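Local coordinates for protein protease (Helicobacter pylori, PDB 5EUF) that probably acts as a zinc-dependent M16-family peptidase and virulence factor that cuts the human junctional adhesion molecule A, weakening the gastric epithelial barrier, at residues Gly16-Ser21 against Asp374-Asn379; Val22-Lys27 against Ser366-Leu371; Gly69-Ile74 against Gly80-Ser85. All coordinates share one frame; numbering follows the deposited sequence.

Contact 1: residues Gly16-Ser21 against Asp374-Asn379; sequences GLQVVS and DYLVQN
V20 and L376 meet tip to tip, the valine reaching out from strand 18-23 and the leucine from helix 365-376. V20 CG2 does most of the touching: it lies 3.7 Å from L376 CD2 and 3.9 Å from L376 CD1, so it faces the fork of the leucine. With V20 CG1 anti to the backbone N (chi1 -179°), CG2 is the methyl beside the backbone N, and it is turned toward the helix. L376 CD1 also leans on the stem of the valine, 4.1 Å from V20 CB. Two residues back along the same face, Q18 stretches out as an extended chain and passes L376 at a slant, its NE2 4.2 Å from L376 CD2. That amide nitrogen spends its polarity elsewhere, in a hydrogen bond with S10 OG.

N379, the first residue to leave helical backbone angles, closes a Schellman motif, its N bonded to L376 O at 2.8 Å. L376 also touches L381 of the following helix, while V19 and S21 point to the other face of the strand, against helix 202-213. Strand 18-23 is thus covered by helix 202-213 on one face and by helix 365-376 on the other. Methyl groups make the join and no directional bond runs between the segments, so it probably relies on van der Waals contact and the burial of apolar methyls.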
ATOM      1  N   GLY B  16      14.629 -21.587 -21.872  1.00 31.86           N
ATOM      2  CA  GLY B  16      14.617 -20.145 -21.705  1.00 26.38           C
ATOM      3  C   GLY B  16      15.660 -19.618 -20.737  1.00 33.27           C
ATOM      4  O   GLY B  16      15.766 -18.410 -20.527  1.00 40.40           O
ATOM      5  N   LEU B  17      16.431 -20.522 -20.142  1.00 35.77           N
ATOM      6  CA  LEU B  17      17.502 -20.122 -19.238  1.00 26.20           C
ATOM      7  C   LEU B  17      18.645 -19.469 -20.006  1.00 31.21           C
ATOM      8  O   LEU B  17      19.155 -20.033 -20.976  1.00 29.13           O
ATOM      9  CB  LEU B  17      18.030 -21.321 -18.448  1.00 21.19           C
ATOM     10  CG  LEU B  17      19.137 -20.973 -17.448  1.00 25.72           C
ATOM     11  CD1 LEU B  17      18.551 -20.701 -16.075  1.00 25.70           C
ATOM     12  CD2 LEU B  17      20.197 -22.056 -17.379  1.00 34.80           C
ATOM     13  N   GLN B  18      19.045 -18.281 -19.567  1.00 27.08           N
ATOM     14  CA  GLN B  18      20.151 -17.572 -20.190  1.00 22.13           C
ATOM     15  C   GLN B  18      21.464 -17.905 -19.492  1.00 29.08           C
ATOM     16  O   GLN B  18      21.541 -17.917 -18.265  1.00 37.07           O
ATOM     17  CB  GLN B  18      19.904 -16.063 -20.168  1.00 21.66           C
ATOM     18  CG  GLN B  18      20.986 -15.248 -20.861  1.00 49.87           C
ATOM     19  CD  GLN B  18      20.637 -13.777 -20.954  1.00 47.45           C
ATOM     20  OE1 GLN B  18      19.677 -13.315 -20.336  1.00 60.19           O
ATOM     21  NE2 GLN B  18      21.415 -13.034 -21.733  1.00 37.53           N
ATOM     22  N   VAL B  19      22.497 -18.185 -20.282  1.00 23.49           N
ATOM     23  CA  VAL B  19      23.809 -18.500 -19.734  1.00 39.66           C
ATOM     24  C   VAL B  19      24.840 -17.495 -20.227  1.00 34.08           C
ATOM     25  O   VAL B  19      25.067 -17.368 -21.429  1.00 31.10           O
ATOM     26  CB  VAL B  19      24.266 -19.922 -20.115  1.00 36.97           C
ATOM     27  CG1 VAL B  19      25.432 -20.356 -19.239  1.00 33.85           C
ATOM     28  CG2 VAL B  19      23.114 -20.899 -19.983  1.00 33.32           C
ATOM     29  N   VAL B  20      25.461 -16.781 -19.294  1.00 36.50           N
ATOM     30  CA  VAL B  20      26.438 -15.759 -19.643  1.00 27.71           C
ATOM     31  C   VAL B  20      27.817 -16.079 -19.074  1.00 39.88           C
ATOM     32  O   VAL B  20      27.986 -16.214 -17.859  1.00 29.35           O
ATOM     33  CB  VAL B  20      26.005 -14.367 -19.148  1.00 27.76           C
ATOM     34  CG1 VAL B  20      27.032 -13.321 -19.555  1.00 25.14           C
ATOM     35  CG2 VAL B  20      24.623 -14.013 -19.691  1.00 25.10           C
ATOM     36  N   SER B  21      28.794 -16.198 -19.967  1.00 41.65           N
ATOM     37  CA  SER B  21      30.172 -16.468 -19.585  1.00 33.50           C
ATOM     38  C   SER B  21      31.038 -15.230 -19.790  1.00 33.19           C
ATOM     39  O   SER B  21      31.077 -14.666 -20.883  1.00 40.52           O
ATOM     40  CB  SER B  21      30.727 -17.646 -20.393  1.00 38.20           C
ATOM     41  OG  SER B  21      32.124 -17.787 -20.204  1.00 43.84           O
ATOM     42  N   ASP B 374      23.418  -6.785 -12.559  1.00 34.98           N
ATOM     43  CA  ASP B 374      22.413  -5.735 -12.501  1.00 40.13           C
ATOM     44  C   ASP B 374      21.882  -5.390 -13.889  1.00 45.53           C
ATOM     45  O   ASP B 374      20.701  -5.079 -14.047  1.00 52.92           O
ATOM     46  CB  ASP B 374      22.986  -4.491 -11.821  1.00 49.55           C
ATOM     47  CG  ASP B 374      23.200  -4.689 -10.331  1.00 57.46           C
ATOM     48  OD1 ASP B 374      22.328  -5.309  -9.684  1.00 58.72           O
ATOM     49  OD2 ASP B 374      24.239  -4.232  -9.807  1.00 50.76           O
ATOM     50  N   TYR B 375      22.747  -5.466 -14.895  1.00 38.65           N
ATOM     51  CA  TYR B 375      22.379  -5.054 -16.248  1.00 29.73           C
ATOM     52  C   TYR B 375      21.828  -6.200 -17.092  1.00 38.43           C
ATOM     53  O   TYR B 375      21.108  -5.969 -18.063  1.00 42.09           O
ATOM     54  CB  TYR B 375      23.584  -4.415 -16.946  1.00 23.39           C
ATOM     55  CG  TYR B 375      23.888  -3.022 -16.444  1.00 32.53           C
ATOM     56  CD1 TYR B 375      24.560  -2.826 -15.244  1.00 38.46           C
ATOM     57  CD2 TYR B 375      23.491  -1.902 -17.161  1.00 22.11           C
ATOM     58  CE1 TYR B 375      24.831  -1.555 -14.776  1.00 33.33           C
ATOM     59  CE2 TYR B 375      23.760  -0.629 -16.704  1.00 21.36           C
ATOM     60  CZ  TYR B 375      24.429  -0.460 -15.510  1.00 31.23           C
ATOM     61  OH  TYR B 375      24.697   0.807 -15.047  1.00 21.37           O
ATOM     62  N   LEU B 376      22.164  -7.432 -16.721  1.00 40.40           N
ATOM     63  CA  LEU B 376      21.650  -8.605 -17.423  1.00 36.69           C
ATOM     64  C   LEU B 376      20.164  -8.804 -17.157  1.00 51.67           C
ATOM     65  O   LEU B 376      19.389  -9.049 -18.080  1.00 68.47           O
ATOM     66  CB  LEU B 376      22.421  -9.860 -17.013  1.00 36.25           C
ATOM     67  CG  LEU B 376      23.754 -10.092 -17.715  1.00 33.47           C
ATOM     68  CD1 LEU B 376      24.547 -11.162 -16.986  1.00 48.21           C
ATOM     69  CD2 LEU B 376      23.513 -10.488 -19.157  1.00 29.56           C
ATOM     70  N   VAL B 377      19.774  -8.693 -15.890  1.00 50.06           N
ATOM     71  CA  VAL B 377      18.383  -8.888 -15.491  1.00 41.83           C
ATOM     72  C   VAL B 377      17.475  -7.830 -16.108  1.00 36.81           C
ATOM     73  O   VAL B 377      16.258  -8.002 -16.163  1.00 37.55           O
ATOM     74  CB  VAL B 377      18.221  -8.857 -13.957  1.00 34.42           C
ATOM     75  CG1 VAL B 377      19.049  -9.957 -13.317  1.00 24.12           C
ATOM     76  CG2 VAL B 377      18.619  -7.499 -13.404  1.00 48.74           C
ATOM     77  N   GLN B 378      18.076  -6.737 -16.570  1.00 35.17           N
ATOM     78  CA  GLN B 378      17.336  -5.664 -17.218  1.00 37.92           C
ATOM     79  C   GLN B 378      17.493  -5.731 -18.732  1.00 46.82           C
ATOM     80  O   GLN B 378      16.865  -4.960 -19.463  1.00 49.41           O
ATOM     81  CB  GLN B 378      17.805  -4.301 -16.703  1.00 21.66           C
ATOM     82  CG  GLN B 378      17.791  -4.165 -15.190  1.00 27.79           C
ATOM     83  CD  GLN B 378      16.402  -4.311 -14.602  1.00 37.13           C
ATOM     84  OE1 GLN B 378      15.399  -4.130 -15.294  1.00 39.03           O
ATOM     85  NE2 GLN B 378      16.335  -4.643 -13.317  1.00 34.25           N
ATOM     86  N   ASN B 379      18.323  -6.665 -19.190  1.00 44.35           N
ATOM     87  CA  ASN B 379      18.698  -6.768 -20.596  1.00 46.67           C
ATOM     88  C   ASN B 379      19.222  -5.429 -21.105  1.00 43.20           C
ATOM     89  O   ASN B 379      18.694  -4.860 -22.059  1.00 46.40           O
ATOM     90  CB  ASN B 379      17.516  -7.245 -21.445  1.00 47.64           C
ATOM     91  CG  ASN B 379      17.952  -7.828 -22.779  1.00 72.19           C
ATOM     92  OD1 ASN B 379      18.943  -7.394 -23.367  1.00 81.08           O
ATOM     93  ND2 ASN B 379      17.212  -8.821 -23.261  1.00 78.77           N
TER

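Contact 2: residues Val22-Lys27 against Ser366-Leu371; sequences VPLENK and SDVAGL
Two residues ahead of V368, the side chain that meets V22 and L24, the hydroxyl S366 OG is held by K96 NZ through a hydrogen bond, with a weak one to E32 OE2. K96 stands on strand 91-98 and E32 on strand 30-37, so this first turn of helix 365-376 is tied to those two strands while V368 leans toward the 18-23 side of the sheet. Having a lysine and a carboxylate near one hydroxyl probably lets the two charges partly balance.

The contact itself is apolar and light. V368 divides its two methyls between two partners. CG1, placed opposite the residue's own N (chi1 177°), lies 4.1 Å from V22 CG1, and the two valines cross obliquely. The other branch, V368 CG2, faces L24, whose CD1 approaches to 4.4 Å, a looser touch. V22 is the buried partner, backed by L195 and V197 of the neighbouring strand and by P6. V197 also touches V368 and A369, so it is shared between strand and helix. Backbone bonds from V22 to V196 and G198, and from L24 to G198, hold this end of the strand in the sheet.

Beyond L24 the chain leaves the helix behind in an inverse gamma turn centred on N26, and order falls off there. The chemistry thus splits in two. Methyl contacts at van der Waals range or slightly beyond contribute packing between strand and helix but little directional grip, whereas the polar fastening of the helix start lies outside this strand, at S366 OG.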
ATOM      1  N   VAL B  22      31.725 -14.802 -18.736  1.00 33.22           N
ATOM      2  CA  VAL B  22      32.607 -13.643 -18.823  1.00 43.31           C
ATOM      3  C   VAL B  22      34.033 -14.030 -18.434  1.00 49.28           C
ATOM      4  O   VAL B  22      34.430 -13.881 -17.279  1.00 50.40           O
ATOM      5  CB  VAL B  22      32.124 -12.486 -17.920  1.00 38.33           C
ATOM      6  CG1 VAL B  22      32.861 -11.198 -18.266  1.00 37.47           C
ATOM      7  CG2 VAL B  22      30.626 -12.289 -18.060  1.00 34.81           C
ATOM      8  N   PRO B  23      34.806 -14.541 -19.404  1.00 48.75           N
ATOM      9  CA  PRO B  23      36.175 -15.000 -19.149  1.00 40.81           C
ATOM     10  C   PRO B  23      37.106 -13.878 -18.707  1.00 45.77           C
ATOM     11  O   PRO B  23      36.944 -12.732 -19.129  1.00 42.79           O
ATOM     12  CB  PRO B  23      36.618 -15.561 -20.505  1.00 35.97           C
ATOM     13  CG  PRO B  23      35.357 -15.854 -21.233  1.00 39.78           C
ATOM     14  CD  PRO B  23      34.388 -14.805 -20.791  1.00 48.00           C
ATOM     15  N   LEU B  24      38.066 -14.219 -17.856  1.00 48.85           N
ATOM     16  CA  LEU B  24      39.097 -13.282 -17.430  1.00 49.43           C
ATOM     17  C   LEU B  24      40.461 -13.963 -17.469  1.00 67.24           C
ATOM     18  O   LEU B  24      40.820 -14.705 -16.552  1.00 72.49           O
ATOM     19  CB  LEU B  24      38.808 -12.750 -16.023  1.00 54.05           C
ATOM     20  CG  LEU B  24      37.582 -11.850 -15.829  1.00 45.34           C
ATOM     21  CD1 LEU B  24      37.459 -11.412 -14.376  1.00 32.07           C
ATOM     22  CD2 LEU B  24      37.638 -10.641 -16.749  1.00 34.74           C
ATOM     23  N   GLU B  25      41.209 -13.720 -18.542  1.00 69.36           N
ATOM     24  CA  GLU B  25      42.552 -14.273 -18.683  1.00 71.05           C
ATOM     25  C   GLU B  25      43.470 -13.714 -17.602  1.00 83.47           C
ATOM     26  O   GLU B  25      44.200 -14.462 -16.949  1.00 71.81           O
ATOM     27  CB  GLU B  25      43.117 -13.970 -20.071  1.00 74.04           C
ATOM     28  N   ASN B  26      43.413 -12.397 -17.408  1.00103.36           N
ATOM     29  CA  ASN B  26      44.167 -11.727 -16.350  1.00117.58           C
ATOM     30  C   ASN B  26      43.640 -12.096 -14.965  1.00122.80           C
ATOM     31  O   ASN B  26      43.299 -11.228 -14.161  1.00126.65           O
ATOM     32  CB  ASN B  26      44.125 -10.209 -16.540  1.00116.92           C
ATOM     33  N   LYS B  27      43.583 -13.399 -14.712  1.00116.98           N
ATOM     34  CA  LYS B  27      43.127 -13.966 -13.452  1.00104.59           C
ATOM     35  C   LYS B  27      43.464 -15.450 -13.490  1.00107.08           C
ATOM     36  O   LYS B  27      43.480 -16.050 -14.565  1.00114.57           O
ATOM     37  CB  LYS B  27      41.627 -13.741 -13.248  1.00 83.38           C
ATOM     38  N   SER B 366      34.436 -11.009  -8.731  1.00 50.17           N
ATOM     39  CA  SER B 366      33.293 -10.663  -7.890  1.00 44.98           C
ATOM     40  C   SER B 366      32.707  -9.314  -8.285  1.00 44.44           C
ATOM     41  O   SER B 366      31.489  -9.134  -8.301  1.00 46.96           O
ATOM     42  CB  SER B 366      33.694 -10.636  -6.414  1.00 46.70           C
ATOM     43  OG  SER B 366      34.299 -11.856  -6.026  1.00 69.26           O
ATOM     44  N   ASP B 367      33.587  -8.367  -8.596  1.00 44.98           N
ATOM     45  CA  ASP B 367      33.165  -7.026  -8.975  1.00 43.06           C
ATOM     46  C   ASP B 367      32.521  -7.029 -10.355  1.00 44.12           C
ATOM     47  O   ASP B 367      31.480  -6.404 -10.565  1.00 49.35           O
ATOM     48  CB  ASP B 367      34.352  -6.061  -8.943  1.00 45.57           C
ATOM     49  CG  ASP B 367      34.883  -5.834  -7.537  1.00 58.59           C
ATOM     50  OD1 ASP B 367      34.079  -5.862  -6.583  1.00 54.89           O
ATOM     51  OD2 ASP B 367      36.107  -5.625  -7.387  1.00 77.58           O
ATOM     52  N   VAL B 368      33.144  -7.741 -11.290  1.00 46.08           N
ATOM     53  CA  VAL B 368      32.641  -7.825 -12.657  1.00 43.24           C
ATOM     54  C   VAL B 368      31.271  -8.495 -12.697  1.00 40.09           C
ATOM     55  O   VAL B 368      30.372  -8.055 -13.419  1.00 30.14           O
ATOM     56  CB  VAL B 368      33.616  -8.595 -13.567  1.00 37.71           C
ATOM     57  CG1 VAL B 368      33.045  -8.738 -14.968  1.00 38.05           C
ATOM     58  CG2 VAL B 368      34.958  -7.887 -13.614  1.00 38.04           C
ATOM     59  N   ALA B 369      31.115  -9.554 -11.909  1.00 36.50           N
ATOM     60  CA  ALA B 369      29.845 -10.262 -11.823  1.00 33.43           C
ATOM     61  C   ALA B 369      28.740  -9.328 -11.337  1.00 36.14           C
ATOM     62  O   ALA B 369      27.664  -9.270 -11.930  1.00 45.24           O
ATOM     63  CB  ALA B 369      29.968 -11.465 -10.903  1.00 30.40           C
ATOM     64  N   GLY B 370      29.022  -8.596 -10.265  1.00 36.84           N
ATOM     65  CA  GLY B 370      28.074  -7.650  -9.702  1.00 35.80           C
ATOM     66  C   GLY B 370      27.616  -6.600 -10.698  1.00 39.25           C
ATOM     67  O   GLY B 370      26.463  -6.171 -10.672  1.00 50.47           O
ATOM     68  N   LEU B 371      28.520  -6.184 -11.579  1.00 32.36           N
ATOM     69  CA  LEU B 371      28.174  -5.222 -12.618  1.00 48.42           C
ATOM     70  C   LEU B 371      27.223  -5.844 -13.635  1.00 60.01           C
ATOM     71  O   LEU B 371      26.149  -5.305 -13.905  1.00 70.36           O
ATOM     72  CB  LEU B 371      29.431  -4.707 -13.323  1.00 56.55           C
ATOM     73  CG  LEU B 371      30.394  -3.869 -12.481  1.00 63.89           C
ATOM     74  CD1 LEU B 371      31.584  -3.422 -13.315  1.00 56.44           C
ATOM     75  CD2 LEU B 371      29.678  -2.669 -11.880  1.00 74.88           C
TER

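Contact 3: residues Gly69-Ile74 against Gly80-Ser85; sequences GEFDKI and GVSNAS
S82 OG reaches from the edge strand 81-86 to the rim of the F71 ring, near the ring plane, 4.0 Å from F71 CE1. S82 CB follows at 4.2 Å from the same carbon, so the serine meets an edge of the phenyl group and neither of its faces. F71 is the packed half of this contact. Its ring leaves helix 70-77 on the far side from the residue's N (chi1 -176°), which packs it against L108, T112 and I95, where F60 meets it edge-to-face.

The looser half is D72, on the partly exposed side. Its carboxylate bends toward the strand until D72 OD1 is 3.3 Å from S82 OG, so the serine oxygen has both the ring edge and the carboxylate as neighbours. Further along the strand N83 sets off away from the helix and is exposed; its OD1 folds back to take a weak bond from A84 N.

S82 lies about 10 Å, side chain to side chain, from E56, the probable proton acceptor. Helix 70-77, begun at the N-cap glycine G69, leads through a short link into edge strand 81-86, which pairs antiparallel with strand 91-98 near the HxxEH zinc site. In M16 peptidases such an edge strand commonly receives substrate as an added strand, consistent with a similar role here, which is inferred from the family.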
ATOM      1  N   GLY B  69      21.052 -27.494   4.571  1.00 46.27           N
ATOM      2  CA  GLY B  69      22.351 -27.024   5.015  1.00 52.80           C
ATOM      3  C   GLY B  69      23.500 -27.811   4.416  1.00 49.87           C
ATOM      4  O   GLY B  69      24.665 -27.472   4.626  1.00 52.79           O
ATOM      5  N   GLU B  70      23.177 -28.863   3.668  1.00 37.69           N
ATOM      6  CA  GLU B  70      24.198 -29.672   3.013  1.00 42.40           C
ATOM      7  C   GLU B  70      24.813 -28.906   1.846  1.00 36.08           C
ATOM      8  O   GLU B  70      25.946 -29.170   1.445  1.00 40.79           O
ATOM      9  CB  GLU B  70      23.614 -31.004   2.529  1.00 55.85           C
ATOM     10  CG  GLU B  70      24.650 -31.988   2.003  1.00 56.96           C
ATOM     11  CD  GLU B  70      24.031 -33.282   1.505  1.00 57.86           C
ATOM     12  OE1 GLU B  70      24.730 -34.042   0.798  1.00 56.66           O
ATOM     13  OE2 GLU B  70      22.851 -33.540   1.821  1.00 55.03           O
ATOM     14  N   PHE B  71      24.055 -27.958   1.304  1.00 30.42           N
ATOM     15  CA  PHE B  71      24.564 -27.054   0.278  1.00 29.77           C
ATOM     16  C   PHE B  71      25.791 -26.311   0.798  1.00 39.02           C
ATOM     17  O   PHE B  71      26.858 -26.351   0.182  1.00 44.10           O
ATOM     18  CB  PHE B  71      23.474 -26.064  -0.148  1.00 32.81           C
ATOM     19  CG  PHE B  71      23.880 -25.140  -1.270  1.00 39.71           C
ATOM     20  CD1 PHE B  71      24.630 -23.998  -1.020  1.00 40.75           C
ATOM     21  CD2 PHE B  71      23.485 -25.397  -2.572  1.00 41.76           C
ATOM     22  CE1 PHE B  71      24.995 -23.148  -2.047  1.00 33.59           C
ATOM     23  CE2 PHE B  71      23.843 -24.544  -3.602  1.00 44.70           C
ATOM     24  CZ  PHE B  71      24.600 -23.420  -3.339  1.00 20.29           C
ATOM     25  N   ASP B  72      25.631 -25.636   1.934  1.00 43.08           N
ATOM     26  CA  ASP B  72      26.713 -24.865   2.538  1.00 55.53           C
ATOM     27  C   ASP B  72      27.903 -25.751   2.905  1.00 54.84           C
ATOM     28  O   ASP B  72      29.056 -25.392   2.652  1.00 43.32           O
ATOM     29  CB  ASP B  72      26.212 -24.118   3.779  1.00 63.69           C
ATOM     30  CG  ASP B  72      25.354 -22.913   3.430  1.00 88.06           C
ATOM     31  OD1 ASP B  72      25.705 -22.184   2.478  1.00 90.46           O
ATOM     32  OD2 ASP B  72      24.326 -22.696   4.107  1.00 97.19           O
ATOM     33  N   LYS B  73      27.612 -26.909   3.494  1.00 45.51           N
ATOM     34  CA  LYS B  73      28.652 -27.845   3.909  1.00 40.01           C
ATOM     35  C   LYS B  73      29.523 -28.264   2.728  1.00 41.31           C
ATOM     36  O   LYS B  73      30.748 -28.276   2.826  1.00 50.43           O
ATOM     37  CB  LYS B  73      28.029 -29.078   4.569  1.00 30.44           C
ATOM     38  N   ILE B  74      28.881 -28.596   1.613  1.00 37.53           N
ATOM     39  CA  ILE B  74      29.590 -28.986   0.401  1.00 32.92           C
ATOM     40  C   ILE B  74      30.447 -27.839  -0.135  1.00 48.83           C
ATOM     41  O   ILE B  74      31.613 -28.040  -0.486  1.00 57.75           O
ATOM     42  CB  ILE B  74      28.612 -29.452  -0.697  1.00 28.06           C
ATOM     43  CG1 ILE B  74      28.048 -30.832  -0.351  1.00 29.10           C
ATOM     44  CG2 ILE B  74      29.297 -29.495  -2.051  1.00 28.08           C
ATOM     45  CD1 ILE B  74      27.122 -31.397  -1.405  1.00 28.65           C
ATOM     46  N   GLY B  80      34.980 -22.965  -0.745  1.00 36.60           N
ATOM     47  CA  GLY B  80      34.240 -21.950  -1.466  1.00 27.54           C
ATOM     48  C   GLY B  80      33.541 -20.969  -0.549  1.00 39.05           C
ATOM     49  O   GLY B  80      33.546 -21.124   0.674  1.00 33.81           O
ATOM     50  N   VAL B  81      32.946 -19.942  -1.147  1.00 42.68           N
ATOM     51  CA  VAL B  81      32.151 -18.968  -0.410  1.00 39.42           C
ATOM     52  C   VAL B  81      30.831 -18.743  -1.128  1.00 34.37           C
ATOM     53  O   VAL B  81      30.817 -18.419  -2.314  1.00 51.72           O
ATOM     54  CB  VAL B  81      32.883 -17.621  -0.262  1.00 24.93           C
ATOM     55  CG1 VAL B  81      32.006 -16.618   0.471  1.00 24.09           C
ATOM     56  CG2 VAL B  81      34.202 -17.807   0.460  1.00 26.61           C
ATOM     57  N   SER B  82      29.721 -18.919  -0.418  1.00 38.02           N
ATOM     58  CA  SER B  82      28.405 -18.737  -1.026  1.00 33.83           C
ATOM     59  C   SER B  82      27.545 -17.747  -0.253  1.00 38.11           C
ATOM     60  O   SER B  82      27.167 -18.001   0.891  1.00 50.91           O
ATOM     61  CB  SER B  82      27.669 -20.074  -1.134  1.00 30.49           C
ATOM     62  OG  SER B  82      27.108 -20.453   0.111  1.00 31.60           O
ATOM     63  N   ASN B  83      27.237 -16.620  -0.886  1.00 38.50           N
ATOM     64  CA  ASN B  83      26.317 -15.654  -0.307  1.00 44.77           C
ATOM     65  C   ASN B  83      25.068 -15.515  -1.170  1.00 36.52           C
ATOM     66  O   ASN B  83      25.011 -16.040  -2.284  1.00 29.24           O
ATOM     67  CB  ASN B  83      26.999 -14.293  -0.128  1.00 61.81           C
ATOM     68  CG  ASN B  83      26.248 -13.382   0.833  1.00 68.93           C
ATOM     69  OD1 ASN B  83      25.448 -13.847   1.652  1.00 53.27           O
ATOM     70  ND2 ASN B  83      26.497 -12.080   0.735  1.00 70.73           N
ATOM     71  N   ALA B  84      24.069 -14.816  -0.644  1.00 49.32           N
ATOM     72  CA  ALA B  84      22.834 -14.559  -1.370  1.00 16.17           C
ATOM     73  C   ALA B  84      22.264 -13.211  -0.958  1.00 38.89           C
ATOM     74  O   ALA B  84      22.515 -12.736   0.149  1.00 48.97           O
ATOM     75  CB  ALA B  84      21.825 -15.665  -1.115  1.00 16.02           C
ATOM     76  N   SER B  85      21.496 -12.597  -1.850  1.00 27.10           N
ATOM     77  CA  SER B  85      20.866 -11.319  -1.549  1.00 25.08           C
ATOM     78  C   SER B  85      19.610 -11.110  -2.379  1.00 25.68           C
ATOM     79  O   SER B  85      19.570 -11.442  -3.564  1.00 26.40           O
ATOM     80  CB  SER B  85      21.837 -10.165  -1.796  1.00 21.54           C
ATOM     81  OG  SER B  85      21.910  -9.856  -3.176  1.00 35.06           O
TER

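From the N terminus, strand 18-23 and the residues just after it supply contact 1 and then contact 2. Their partners come more than 330 residues later and in reverse order: helix 365-376 gives its start to contact 2 and its end to contact 1, so the loop of contact 2 sits within that of contact 1. Strand and helix run in roughly opposite directions, with the two contact centres 15 Å apart. Contact 3 is a local closure of only five intervening residues, enclosed by both larger loops. It ties helix 70-77 to the outermost strand, 81-86, of the same six-stranded sheet, whose other flank the long-range pair joins to the C-terminal half of the chain.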